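AT-less polyketide synthase (Streptomyces platensis subsp. rosaceus, PDB 4TKT) probably catalyses the decarboxylative condensation that lengthens the growing polyketide chain, acting as a ketosynthase domain in isomigrastatin biosynthesis. Local coordinates at residues A[316-322]-A[350-356]; A[310-314]-A[343-349]; A[24-28]-A[372-377]; A[135-139]-A[362-366]. All coordinates share one frame. Residues are numbered along the deposited sequence.

Contact 1: A[316-322]-A[350-356]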
loop_
_atom_site.group_PDB
_atom_site.type_symbol
_atom_site.label_atom_id
_atom_site.label_comp_id
_atom_site.label_asym_id
_atom_site.label_seq_id
_atom_site.Cartn_x
_atom_site.Cartn_y
_atom_site.Cartn_z
ATOM N N GLY A 316 -7.392 -17.880 11.005
ATOM C CA GLY A 316 -8.248 -18.274 9.903
ATOM C C GLY A 316 -7.520 -18.352 8.577
ATOM O O GLY A 316 -7.905 -19.116 7.694
ATOM N N CYS A 317 -6.461 -17.563 8.439
ATOM C CA CYS A 317 -5.736 -17.492 7.178
ATOM C C CYS A 317 -4.278 -17.094 7.378
ATOM O O CYS A 317 -3.965 -16.224 8.189
ATOM C CB CYS A 317 -6.423 -16.503 6.232
ATOM S SG CYS A 317 -5.544 -16.192 4.684
ATOM N N ILE A 318 -3.392 -17.747 6.635
ATOM C CA ILE A 318 -1.982 -17.382 6.611
ATOM C C ILE A 318 -1.580 -16.937 5.211
ATOM O O ILE A 318 -1.685 -17.706 4.255
ATOM C CB ILE A 318 -1.076 -18.550 7.040
ATOM C CG1 ILE A 318 -1.265 -18.870 8.525
ATOM C CG2 ILE A 318 0.380 -18.217 6.760
ATOM C CD1 ILE A 318 -0.690 -17.827 9.455
ATOM N N GLU A 319 -1.134 -15.692 5.089
ATOM C CA GLU A 319 -0.562 -15.213 3.837
ATOM C C GLU A 319 0.936 -15.495 3.839
ATOM O O GLU A 319 1.719 -14.771 4.457
ATOM C CB GLU A 319 -0.846 -13.721 3.639
ATOM C CG GLU A 319 -0.156 -13.096 2.432
ATOM C CD GLU A 319 -0.605 -13.688 1.111
ATOM O OE1 GLU A 319 -1.679 -14.324 1.071
ATOM O OE2 GLU A 319 0.120 -13.513 0.107
ATOM N N ALA A 320 1.325 -16.562 3.149
ATOM C CA ALA A 320 2.688 -17.077 3.221
ATOM C C ALA A 320 3.663 -16.345 2.302
ATOM O O ALA A 320 3.263 -15.612 1.398
ATOM C CB ALA A 320 2.693 -18.566 2.902
ATOM N N HIS A 321 4.950 -16.553 2.559
ATOM C CA HIS A 321 6.009 -16.069 1.687
ATOM C C HIS A 321 5.812 -16.666 0.296
ATOM O O HIS A 321 5.627 -15.938 -0.679
ATOM C CB HIS A 321 7.378 -16.443 2.260
ATOM C CG HIS A 321 8.526 -15.727 1.620
ATOM N ND1 HIS A 321 8.551 -14.359 1.454
ATOM C CD2 HIS A 321 9.698 -16.189 1.122
ATOM C CE1 HIS A 321 9.685 -14.011 0.873
ATOM N NE2 HIS A 321 10.399 -15.101 0.661
ATOM N N GLY A 322 5.844 -17.995 0.230
ATOM C CA GLY A 322 5.493 -18.752 -0.962
ATOM C C GLY A 322 6.106 -18.299 -2.272
ATOM O O GLY A 322 5.389 -17.939 -3.203
ATOM N N CYS A 350 -6.885 -23.966 8.887
ATOM C CA CYS A 350 -6.378 -22.668 8.463
ATOM C C CYS A 350 -6.171 -22.620 6.953
ATOM O O CYS A 350 -5.707 -23.585 6.353
ATOM C CB CYS A 350 -5.065 -22.358 9.189
ATOM S SG CYS A 350 -4.368 -20.730 8.859
ATOM N N ALA A 351 -6.525 -21.496 6.340
ATOM C CA ALA A 351 -6.313 -21.315 4.912
ATOM C C ALA A 351 -4.904 -20.799 4.667
ATOM O O ALA A 351 -4.322 -20.134 5.525
ATOM C CB ALA A 351 -7.341 -20.362 4.330
ATOM N N ILE A 352 -4.353 -21.111 3.499
ATOM C CA ILE A 352 -3.013 -20.656 3.158
ATOM C C ILE A 352 -2.889 -20.406 1.654
ATOM O O ILE A 352 -3.526 -21.079 0.843
ATOM C CB ILE A 352 -1.939 -21.672 3.630
ATOM C CG1 ILE A 352 -0.540 -21.047 3.590
ATOM C CG2 ILE A 352 -2.008 -22.967 2.827
ATOM C CD1 ILE A 352 0.531 -21.916 4.212
ATOM N N GLY A 353 -2.085 -19.410 1.297
ATOM C CA GLY A 353 -1.868 -19.045 -0.090
ATOM C C GLY A 353 -0.895 -17.887 -0.176
ATOM O O GLY A 353 -0.472 -17.357 0.851
ATOM N N SER A 354 -0.536 -17.491 -1.393
ATOM C CA SER A 354 0.393 -16.381 -1.581
ATOM C C SER A 354 0.002 -15.489 -2.753
ATOM O O SER A 354 -0.346 -15.973 -3.830
ATOM C CB SER A 354 1.817 -16.899 -1.791
ATOM O OG SER A 354 2.724 -15.822 -1.957
ATOM N N ALA A 355 0.076 -14.179 -2.536
ATOM C CA ALA A 355 -0.204 -13.211 -3.588
ATOM C C ALA A 355 0.861 -13.270 -4.677
ATOM O O ALA A 355 0.634 -12.820 -5.798
ATOM C CB ALA A 355 -0.291 -11.808 -3.010
ATOM N N LYS A 356 2.020 -13.829 -4.342
ATOM C CA LYS A 356 3.116 -13.951 -5.299
ATOM C C LYS A 356 2.719 -14.807 -6.499
ATOM O O LYS A 356 3.280 -14.669 -7.585
ATOM C CB LYS A 356 4.357 -14.534 -4.623
ATOM C CG LYS A 356 4.938 -13.639 -3.543
ATOM C CD LYS A 356 6.339 -14.073 -3.155
ATOM C CE LYS A 356 6.906 -13.180 -2.062
ATOM N NZ LYS A 356 6.148 -13.296 -0.788
#

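Contact 2: A[310-314]-A[343-349]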
loop_
_atom_site.group_PDB
_atom_site.type_symbol
_atom_site.label_atom_id
_atom_site.label_comp_id
_atom_site.label_asym_id
_atom_site.label_seq_id
_atom_site.Cartn_x
_atom_site.Cartn_y
_atom_site.Cartn_z
ATOM N N VAL A 310 -2.545 -14.088 20.959
ATOM C CA VAL A 310 -3.598 -14.808 20.255
ATOM C C VAL A 310 -3.500 -16.312 20.482
ATOM O O VAL A 310 -2.468 -16.818 20.922
ATOM C CB VAL A 310 -3.552 -14.531 18.737
ATOM C CG1 VAL A 310 -3.629 -13.039 18.466
ATOM C CG2 VAL A 310 -2.288 -15.114 18.131
ATOM N N ASP A 311 -4.589 -17.016 20.185
ATOM C CA ASP A 311 -4.603 -18.474 20.184
ATOM C C ASP A 311 -4.532 -18.954 18.737
ATOM O O ASP A 311 -5.519 -18.872 18.009
ATOM C CB ASP A 311 -5.861 -19.008 20.876
ATOM C CG ASP A 311 -5.798 -20.504 21.155
ATOM O OD1 ASP A 311 -4.983 -21.211 20.523
ATOM O OD2 ASP A 311 -6.578 -20.977 22.010
ATOM N N PRO A 312 -3.357 -19.449 18.317
ATOM C CA PRO A 312 -3.073 -19.881 16.942
ATOM C C PRO A 312 -4.132 -20.807 16.343
ATOM O O PRO A 312 -4.252 -20.873 15.120
ATOM C CB PRO A 312 -1.730 -20.617 17.068
ATOM C CG PRO A 312 -1.333 -20.527 18.513
ATOM C CD PRO A 312 -2.147 -19.464 19.149
ATOM N N ARG A 313 -4.883 -21.509 17.183
ATOM C CA ARG A 313 -5.976 -22.350 16.706
ATOM C C ARG A 313 -7.054 -21.503 16.022
ATOM O O ARG A 313 -7.780 -21.985 15.149
ATOM C CB ARG A 313 -6.571 -23.152 17.866
ATOM C CG ARG A 313 -7.747 -24.046 17.491
ATOM C CD ARG A 313 -7.388 -25.030 16.385
ATOM N NE ARG A 313 -8.530 -25.853 15.992
ATOM C CZ ARG A 313 -9.454 -25.485 15.107
ATOM N NH1 ARG A 313 -10.460 -26.301 14.815
ATOM N NH2 ARG A 313 -9.377 -24.301 14.516
ATOM N N ASP A 314 -7.134 -20.232 16.405
ATOM C CA ASP A 314 -8.147 -19.329 15.869
ATOM C C ASP A 314 -7.727 -18.665 14.559
ATOM O O ASP A 314 -8.547 -18.015 13.910
ATOM C CB ASP A 314 -8.487 -18.250 16.899
ATOM C CG ASP A 314 -9.065 -18.825 18.176
ATOM O OD1 ASP A 314 -9.853 -19.791 18.094
ATOM O OD2 ASP A 314 -8.729 -18.311 19.264
ATOM N N PHE A 343 1.085 -25.462 20.125
ATOM C CA PHE A 343 -0.170 -24.977 20.688
ATOM C C PHE A 343 -1.335 -25.932 20.455
ATOM O O PHE A 343 -2.123 -26.188 21.366
ATOM C CB PHE A 343 -0.502 -23.603 20.115
ATOM C CG PHE A 343 0.522 -22.551 20.431
ATOM C CD1 PHE A 343 0.475 -21.860 21.630
ATOM C CD2 PHE A 343 1.531 -22.255 19.528
ATOM C CE1 PHE A 343 1.418 -20.890 21.924
ATOM C CE2 PHE A 343 2.476 -21.285 19.816
ATOM C CZ PHE A 343 2.420 -20.603 21.016
ATOM N N THR A 344 -1.450 -26.451 19.236
ATOM C CA THR A 344 -2.525 -27.383 18.908
ATOM C C THR A 344 -2.063 -28.501 17.984
ATOM O O THR A 344 -1.120 -28.337 17.210
ATOM C CB THR A 344 -3.715 -26.671 18.237
ATOM O OG1 THR A 344 -3.230 -25.769 17.234
ATOM C CG2 THR A 344 -4.536 -25.901 19.263
ATOM N N ASP A 345 -2.748 -29.637 18.071
ATOM C CA ASP A 345 -2.486 -30.773 17.198
ATOM C C ASP A 345 -3.543 -30.851 16.100
ATOM O O ASP A 345 -3.630 -31.845 15.380
ATOM C CB ASP A 345 -2.458 -32.076 18.001
ATOM N N ALA A 346 -4.340 -29.793 15.980
ATOM C CA ALA A 346 -5.431 -29.750 15.010
ATOM C C ALA A 346 -4.920 -29.752 13.570
ATOM O O ALA A 346 -3.783 -29.356 13.300
ATOM C CB ALA A 346 -6.303 -28.528 15.260
ATOM N N ARG A 347 -5.769 -30.195 12.648
ATOM C CA ARG A 347 -5.387 -30.312 11.245
ATOM C C ARG A 347 -6.404 -29.668 10.309
ATOM O O ARG A 347 -7.611 -29.796 10.508
ATOM C CB ARG A 347 -5.205 -31.783 10.867
ATOM C CG ARG A 347 -4.011 -32.457 11.519
ATOM C CD ARG A 347 -4.060 -33.964 11.334
ATOM N NE ARG A 347 -4.446 -34.334 9.974
ATOM C CZ ARG A 347 -5.433 -35.174 9.679
ATOM N NH1 ARG A 347 -6.137 -35.744 10.650
ATOM N NH2 ARG A 347 -5.715 -35.449 8.412
ATOM N N ASN A 348 -5.897 -28.970 9.295
ATOM C CA ASN A 348 -6.716 -28.457 8.197
ATOM C C ASN A 348 -7.822 -27.497 8.628
ATOM O O ASN A 348 -8.973 -27.650 8.222
ATOM C CB ASN A 348 -7.331 -29.627 7.428
ATOM C CG ASN A 348 -6.310 -30.682 7.070
ATOM O OD1 ASN A 348 -5.195 -30.366 6.656
ATOM N ND2 ASN A 348 -6.679 -31.948 7.239
ATOM N N PHE A 349 -7.471 -26.505 9.440
ATOM C CA PHE A 349 -8.441 -25.516 9.903
ATOM C C PHE A 349 -8.109 -24.123 9.377
ATOM O O PHE A 349 -8.942 -23.216 9.412
ATOM C CB PHE A 349 -8.500 -25.497 11.434
ATOM C CG PHE A 349 -7.184 -25.174 12.091
ATOM C CD1 PHE A 349 -6.306 -26.186 12.447
ATOM C CD2 PHE A 349 -6.828 -23.862 12.360
ATOM C CE1 PHE A 349 -5.096 -25.895 13.054
ATOM C CE2 PHE A 349 -5.620 -23.563 12.963
ATOM C CZ PHE A 349 -4.754 -24.581 13.312
#

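Contact 3: A[24-28]-A[372-377]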
loop_
_atom_site.group_PDB
_atom_site.type_symbol
_atom_site.label_atom_id
_atom_site.label_comp_id
_atom_site.label_asym_id
_atom_site.label_seq_id
_atom_site.Cartn_x
_atom_site.Cartn_y
_atom_site.Cartn_z
ATOM N N LEU A 24 -5.989 -0.417 -4.914
ATOM C CA LEU A 24 -6.369 -1.573 -4.109
ATOM C C LEU A 24 -7.690 -2.191 -4.556
ATOM O O LEU A 24 -7.864 -3.408 -4.479
ATOM C CB LEU A 24 -6.440 -1.181 -2.631
ATOM C CG LEU A 24 -5.076 -0.930 -1.980
ATOM C CD1 LEU A 24 -5.206 -0.137 -0.688
ATOM C CD2 LEU A 24 -4.366 -2.252 -1.728
ATOM N N ASP A 25 -8.616 -1.358 -5.025
ATOM C CA ASP A 25 -9.902 -1.849 -5.512
ATOM C C ASP A 25 -9.707 -2.796 -6.692
ATOM O O ASP A 25 -10.338 -3.851 -6.764
ATOM C CB ASP A 25 -10.818 -0.691 -5.921
ATOM C CG ASP A 25 -11.297 0.129 -4.737
ATOM O OD1 ASP A 25 -11.259 -0.379 -3.595
ATOM O OD2 ASP A 25 -11.717 1.284 -4.950
ATOM N N THR A 26 -8.833 -2.409 -7.615
ATOM C CA THR A 26 -8.513 -3.253 -8.760
ATOM C C THR A 26 -7.782 -4.504 -8.298
ATOM O O THR A 26 -7.999 -5.597 -8.826
ATOM C CB THR A 26 -7.647 -2.510 -9.785
ATOM O OG1 THR A 26 -8.305 -1.301 -10.178
ATOM C CG2 THR A 26 -7.414 -3.375 -11.011
ATOM N N PHE A 27 -6.921 -4.331 -7.300
ATOM C CA PHE A 27 -6.134 -5.430 -6.759
ATOM C C PHE A 27 -7.043 -6.522 -6.213
ATOM O O PHE A 27 -6.783 -7.708 -6.402
ATOM C CB PHE A 27 -5.183 -4.917 -5.676
ATOM C CG PHE A 27 -4.217 -5.952 -5.170
ATOM C CD1 PHE A 27 -3.475 -6.717 -6.053
ATOM C CD2 PHE A 27 -4.037 -6.143 -3.810
ATOM C CE1 PHE A 27 -2.582 -7.664 -5.590
ATOM C CE2 PHE A 27 -3.143 -7.086 -3.342
ATOM C CZ PHE A 27 -2.417 -7.848 -4.233
ATOM N N TRP A 28 -8.123 -6.115 -5.553
ATOM C CA TRP A 28 -9.095 -7.069 -5.038
ATOM C C TRP A 28 -9.812 -7.793 -6.169
ATOM O O TRP A 28 -10.069 -8.994 -6.083
ATOM C CB TRP A 28 -10.119 -6.379 -4.137
ATOM C CG TRP A 28 -11.223 -7.301 -3.715
ATOM C CD1 TRP A 28 -12.541 -7.211 -4.055
ATOM C CD2 TRP A 28 -11.098 -8.468 -2.895
ATOM N NE1 TRP A 28 -13.246 -8.244 -3.487
ATOM C CE2 TRP A 28 -12.383 -9.031 -2.770
ATOM C CE3 TRP A 28 -10.024 -9.089 -2.248
ATOM C CZ2 TRP A 28 -12.625 -10.186 -2.027
ATOM C CZ3 TRP A 28 -10.266 -10.235 -1.509
ATOM C CH2 TRP A 28 -11.556 -10.771 -1.406
ATOM N N ALA A 372 -1.906 -6.286 2.117
ATOM C CA ALA A 372 -3.071 -5.820 1.375
ATOM C C ALA A 372 -4.033 -6.965 1.085
ATOM O O ALA A 372 -5.233 -6.851 1.331
ATOM C CB ALA A 372 -2.637 -5.154 0.081
ATOM N N LYS A 373 -3.501 -8.069 0.570
ATOM C CA LYS A 373 -4.314 -9.238 0.260
ATOM C C LYS A 373 -5.029 -9.757 1.501
ATOM O O LYS A 373 -6.200 -10.131 1.443
ATOM C CB LYS A 373 -3.457 -10.351 -0.346
ATOM C CG LYS A 373 -4.223 -11.642 -0.591
ATOM C CD LYS A 373 -3.324 -12.733 -1.140
ATOM C CE LYS A 373 -4.010 -14.090 -1.080
ATOM N NZ LYS A 373 -3.102 -15.201 -1.476
ATOM N N LEU A 374 -4.319 -9.770 2.623
ATOM C CA LEU A 374 -4.872 -10.283 3.868
ATOM C C LEU A 374 -5.990 -9.384 4.387
ATOM O O LEU A 374 -7.059 -9.869 4.748
ATOM C CB LEU A 374 -3.772 -10.430 4.921
ATOM C CG LEU A 374 -4.159 -11.117 6.233
ATOM C CD1 LEU A 374 -4.977 -12.372 5.973
ATOM C CD2 LEU A 374 -2.908 -11.461 7.023
ATOM N N LEU A 375 -5.743 -8.078 4.413
ATOM C CA LEU A 375 -6.739 -7.122 4.886
ATOM C C LEU A 375 -7.971 -7.090 3.983
ATOM O O LEU A 375 -9.097 -6.956 4.463
ATOM C CB LEU A 375 -6.131 -5.721 4.988
ATOM C CG LEU A 375 -5.078 -5.503 6.076
ATOM C CD1 LEU A 375 -4.495 -4.105 5.973
ATOM C CD2 LEU A 375 -5.673 -5.728 7.452
ATOM N N LEU A 376 -7.748 -7.212 2.677
ATOM C CA LEU A 376 -8.844 -7.208 1.714
ATOM C C LEU A 376 -9.711 -8.454 1.848
ATOM O O LEU A 376 -10.927 -8.392 1.673
ATOM C CB LEU A 376 -8.305 -7.097 0.287
ATOM C CG LEU A 376 -7.868 -5.703 -0.160
ATOM C CD1 LEU A 376 -7.154 -5.766 -1.502
ATOM C CD2 LEU A 376 -9.069 -4.775 -0.231
ATOM N N GLN A 377 -9.084 -9.586 2.154
ATOM C CA GLN A 377 -9.824 -10.824 2.364
ATOM C C GLN A 377 -10.747 -10.701 3.566
ATOM O O GLN A 377 -11.873 -11.195 3.546
ATOM C CB GLN A 377 -8.870 -12.004 2.552
ATOM C CG GLN A 377 -8.301 -12.556 1.258
ATOM C CD GLN A 377 -7.332 -13.694 1.494
ATOM O OE1 GLN A 377 -7.382 -14.720 0.816
ATOM N NE2 GLN A 377 -6.438 -13.518 2.460
#

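Contact 4: A[135-139]-A[362-366]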
loop_
_atom_site.group_PDB
_atom_site.type_symbol
_atom_site.label_atom_id
_atom_site.label_comp_id
_atom_site.label_asym_id
_atom_site.label_seq_id
_atom_site.Cartn_x
_atom_site.Cartn_y
_atom_site.Cartn_z
ATOM N N ALA A 135 10.159 3.164 5.695
ATOM C CA ALA A 135 10.099 2.612 4.351
ATOM C C ALA A 135 11.029 1.419 4.194
ATOM O O ALA A 135 12.120 1.393 4.756
ATOM C CB ALA A 135 10.440 3.685 3.332
ATOM N N GLY A 136 10.590 0.429 3.427
ATOM C CA GLY A 136 11.421 -0.715 3.116
ATOM C C GLY A 136 11.780 -0.744 1.644
ATOM O O GLY A 136 10.904 -0.650 0.783
ATOM N N ALA A 137 13.070 -0.863 1.355
ATOM C CA ALA A 137 13.551 -0.969 -0.018
ATOM C C ALA A 137 14.915 -1.641 -0.021
ATOM O O ALA A 137 15.626 -1.598 0.980
ATOM C CB ALA A 137 13.623 0.396 -0.667
HETATM N N MSE A 138 15.287 -2.257 -1.140
HETATM C CA MSE A 138 16.547 -2.989 -1.188
HETATM C C MSE A 138 17.395 -2.725 -2.435
HETATM O O MSE A 138 18.574 -3.073 -2.460
HETATM C CB MSE A 138 16.281 -4.491 -1.070
HETATM C CG MSE A 138 15.456 -5.087 -2.200
HETATM SE SE MSE A 138 15.273 -7.034 -2.046
HETATM C CE MSE A 138 17.134 -7.550 -2.306
ATOM N N TYR A 139 16.813 -2.111 -3.460
ATOM C CA TYR A 139 17.550 -1.856 -4.700
ATOM C C TYR A 139 17.779 -0.375 -4.959
ATOM O O TYR A 139 16.890 0.446 -4.744
ATOM C CB TYR A 139 16.817 -2.458 -5.902
ATOM C CG TYR A 139 16.794 -3.966 -5.934
ATOM C CD1 TYR A 139 17.953 -4.691 -6.179
ATOM C CD2 TYR A 139 15.608 -4.665 -5.742
ATOM C CE1 TYR A 139 17.937 -6.074 -6.215
ATOM C CE2 TYR A 139 15.580 -6.048 -5.777
ATOM C CZ TYR A 139 16.749 -6.747 -6.015
ATOM O OH TYR A 139 16.733 -8.122 -6.050
ATOM N N LEU A 362 7.585 -9.428 -5.126
ATOM C CA LEU A 362 7.808 -7.988 -5.051
ATOM C C LEU A 362 8.991 -7.639 -4.159
ATOM O O LEU A 362 9.282 -6.465 -3.938
ATOM C CB LEU A 362 6.549 -7.274 -4.553
ATOM C CG LEU A 362 5.618 -6.729 -5.641
ATOM C CD1 LEU A 362 5.191 -7.830 -6.599
ATOM C CD2 LEU A 362 4.401 -6.053 -5.025
ATOM N N GLU A 363 9.664 -8.666 -3.649
ATOM C CA GLU A 363 10.877 -8.490 -2.858
ATOM C C GLU A 363 10.674 -7.535 -1.678
ATOM O O GLU A 363 9.923 -7.841 -0.753
ATOM C CB GLU A 363 12.017 -8.016 -3.764
ATOM C CG GLU A 363 12.666 -9.166 -4.533
ATOM C CD GLU A 363 13.331 -8.736 -5.826
ATOM O OE1 GLU A 363 12.848 -7.775 -6.461
ATOM O OE2 GLU A 363 14.338 -9.370 -6.211
ATOM N N SER A 364 11.331 -6.380 -1.708
ATOM C CA SER A 364 11.261 -5.443 -0.587
ATOM C C SER A 364 9.845 -4.916 -0.343
ATOM O O SER A 364 9.563 -4.349 0.711
ATOM C CB SER A 364 12.221 -4.273 -0.810
ATOM O OG SER A 364 11.995 -3.648 -2.060
ATOM N N ALA A 365 8.957 -5.113 -1.314
ATOM C CA ALA A 365 7.569 -4.680 -1.186
ATOM C C ALA A 365 6.609 -5.866 -1.089
ATOM O O ALA A 365 5.393 -5.687 -1.116
ATOM C CB ALA A 365 7.185 -3.793 -2.360
ATOM N N ALA A 366 7.157 -7.072 -0.975
ATOM C CA ALA A 366 6.340 -8.283 -0.952
ATOM C C ALA A 366 5.410 -8.315 0.253
ATOM O O ALA A 366 4.279 -8.791 0.165
ATOM C CB ALA A 366 7.226 -9.520 -0.962
#

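Contact 1: A[316-322]-A[350-356]
Lys356 has more of its surface covered here than any other residue of the two segments, and it shows how a sheet contact can continue past the sheet. From the first turn of a helix its side chain reaches over so that Lys356 NZ donates to His321 O at 2.7 Å. Ser354 OG donates to His321 O at 3.2 Å and accepts from Lys356 N, a capping bond. Gly322 can lie against this serine because it has no side chain; an ideal CB would fall about 2.9 Å from Ser354 CB. Ile318, the next most buried, is held through backbone and side chain alike: Ile318 N donates to Ala351 O at 2.8 Å, and Ile318 CG1 packs on Cys350 SG at 3.6 Å. These strands, 317-319 and 350-353, are the parallel neighbours of a beta-alpha-beta unit whose crossover helix is 328-340, and their axes run 4.6 Å apart at 19°. His321 opens the His-Gly-Thr-Gly-Thr motif, which in related ketosynthases supplies an active-site histidine, so the loop end of the pair probably borders the catalytic pocket. Phe403 of the edge strand touches both Ile318 and Cys350. At the strand end Glu319 OE2 accepts from Ala355 N at 2.7 Å, while OE1 pairs with Lys373.

Contact 2: A[310-314]-A[343-349]
This is a surface contact between two loops that lead into adjacent parallel strands of a beta-alpha-beta unit in the thiolase-like fold: loop 310-314 runs into strand 317-319, and loop 343-349 into strand 350-353. It illustrates how loop ends can be joined by aromatic rings instead of backbone pairing. A short 3-10 turn, in which Asp314 N donates to Asp311 O at 2.7 Å, presents Pro312 and Arg313 to the other loop. Pro312 makes a CH-pi contact over the face of the Phe343 ring, its CG 3.7 Å from the centroid. Arg313 runs along the other loop, with CB 3.7 Å from Thr344 CG2 and NE 3.6 Å from Ala346 CB, before its guanidinium lies flat on Phe349, the two planes inclined at 29°. The cation-pi contact is off-centre, because Arg313 CZ sits 4.3 Å from the Phe349 ring centroid and 30° from the normal. The aliphatic part is better centred: Arg313 CD stands 4.0 Å from the Phe349 ring centroid, just 5° off its normal.

Contact 3: A[24-28]-A[372-377]
Leu376 is the residue most covered where these two helices cross, with Trp28 close behind. Helix segments 24-28 and 372-377 approach to 10.6 Å between axes, at a signed crossing angle of -77°. Leu376 projects into a hollow lined by Leu24, Phe27 and Trp28, three residues on one side of their helix. Leu376 CD1 lies 3.9 Å from Phe27 CD2 and also 3.9 Å from Leu24 O, while Leu376 CB is 3.7 Å from Trp28 CE3. One turn earlier, the small Ala372 makes a shallow dip: Leu24 CD2 enters it, 3.8 Å from Ala372 CB, and Phe27 CE2 touches the same methyl at 4.0 Å. Helix 366-380 also touches strand 9-17 and strand 317-319, which is consistent with a place in the middle helical layer of the layered thiolase fold; helix 24-32 crosses against it. The wide indole of Trp28 reaches across the second helix, with Leu376 O over one ring face and CZ3 3.9 Å from Gln377 N, and it stacks on His380. The Phe27 ring turns its edge to the backbone at Lys373, CE2 4.0 Å from Lys373 N, while the ammonium of Lys373 turns off to a salt bridge with Glu319.

Contact 4: A[135-139]-A[362-366]
Met138, built as selenomethionine, lays its side chain along the turn 362-366, covering the side-chain carbons of two successive residues: its CG is 3.6 Å from Ser364 CB and its SE 3.8 Å from Glu363 CB. Ser364 presses against 136-138, and has more surface covered here than any other residue. Ser364 CB also meets Ala137 CA at 3.6 Å, where the two backbones come nearest, with Ala137 CA and Ser364 CA 5.1 Å apart. Its hydroxyl, however, is directed elsewhere, to Val213 O in strand 208-214. In the ketosynthase fold the contact brings together the two family regions. Strand 129-136 belongs to the N-terminal half, and Gly136 is bonded through its backbone to strand 208-214. The turn belongs to the C-terminal half and follows directly on an Asn-Ile-Gly-His sequence, whose histidine is part of the active site in relatives. The turn is tight: Ala365 N donates to Leu362 O at 3.0 Å, Ala366 N to Glu363 O at 2.9 Å, and Glu363 adopts a positive phi of 54°. Ala365 then occupies the N-cap position of helix 366-380. Beyond Met138, the Tyr139 ring extends toward Glu363, and Tyr139 OH donates to Glu363 OE2 at 2.7 Å. Lys221 makes a cation-pi contact with the same ring and a long, weak ion pair with Glu363 OE1.

In the fold
Contacts 1 and 2 belong to one beta-alpha-beta unit: contact 2 joins, at the surface, the loops entering its strands, and contact 1 the buried strands and the loops leaving them, their centres about 15 Å apart. Chemistry follows place, with backbone bonds and buried charge in contact 1 but proline and arginine on aromatic faces in contact 2. Contact 3 is partly buried and almost wholly apolar, yet it reaches contact 1 through the salt bridge of Glu319 with Lys373. Contact 4, also buried, mixes carbon packing with a tyrosine-glutamate bond and abuts contact 1 where Lys356 packs on Ala366. Contact 3 uses the body of helix 366-380, contact 4 the turn that leads into it.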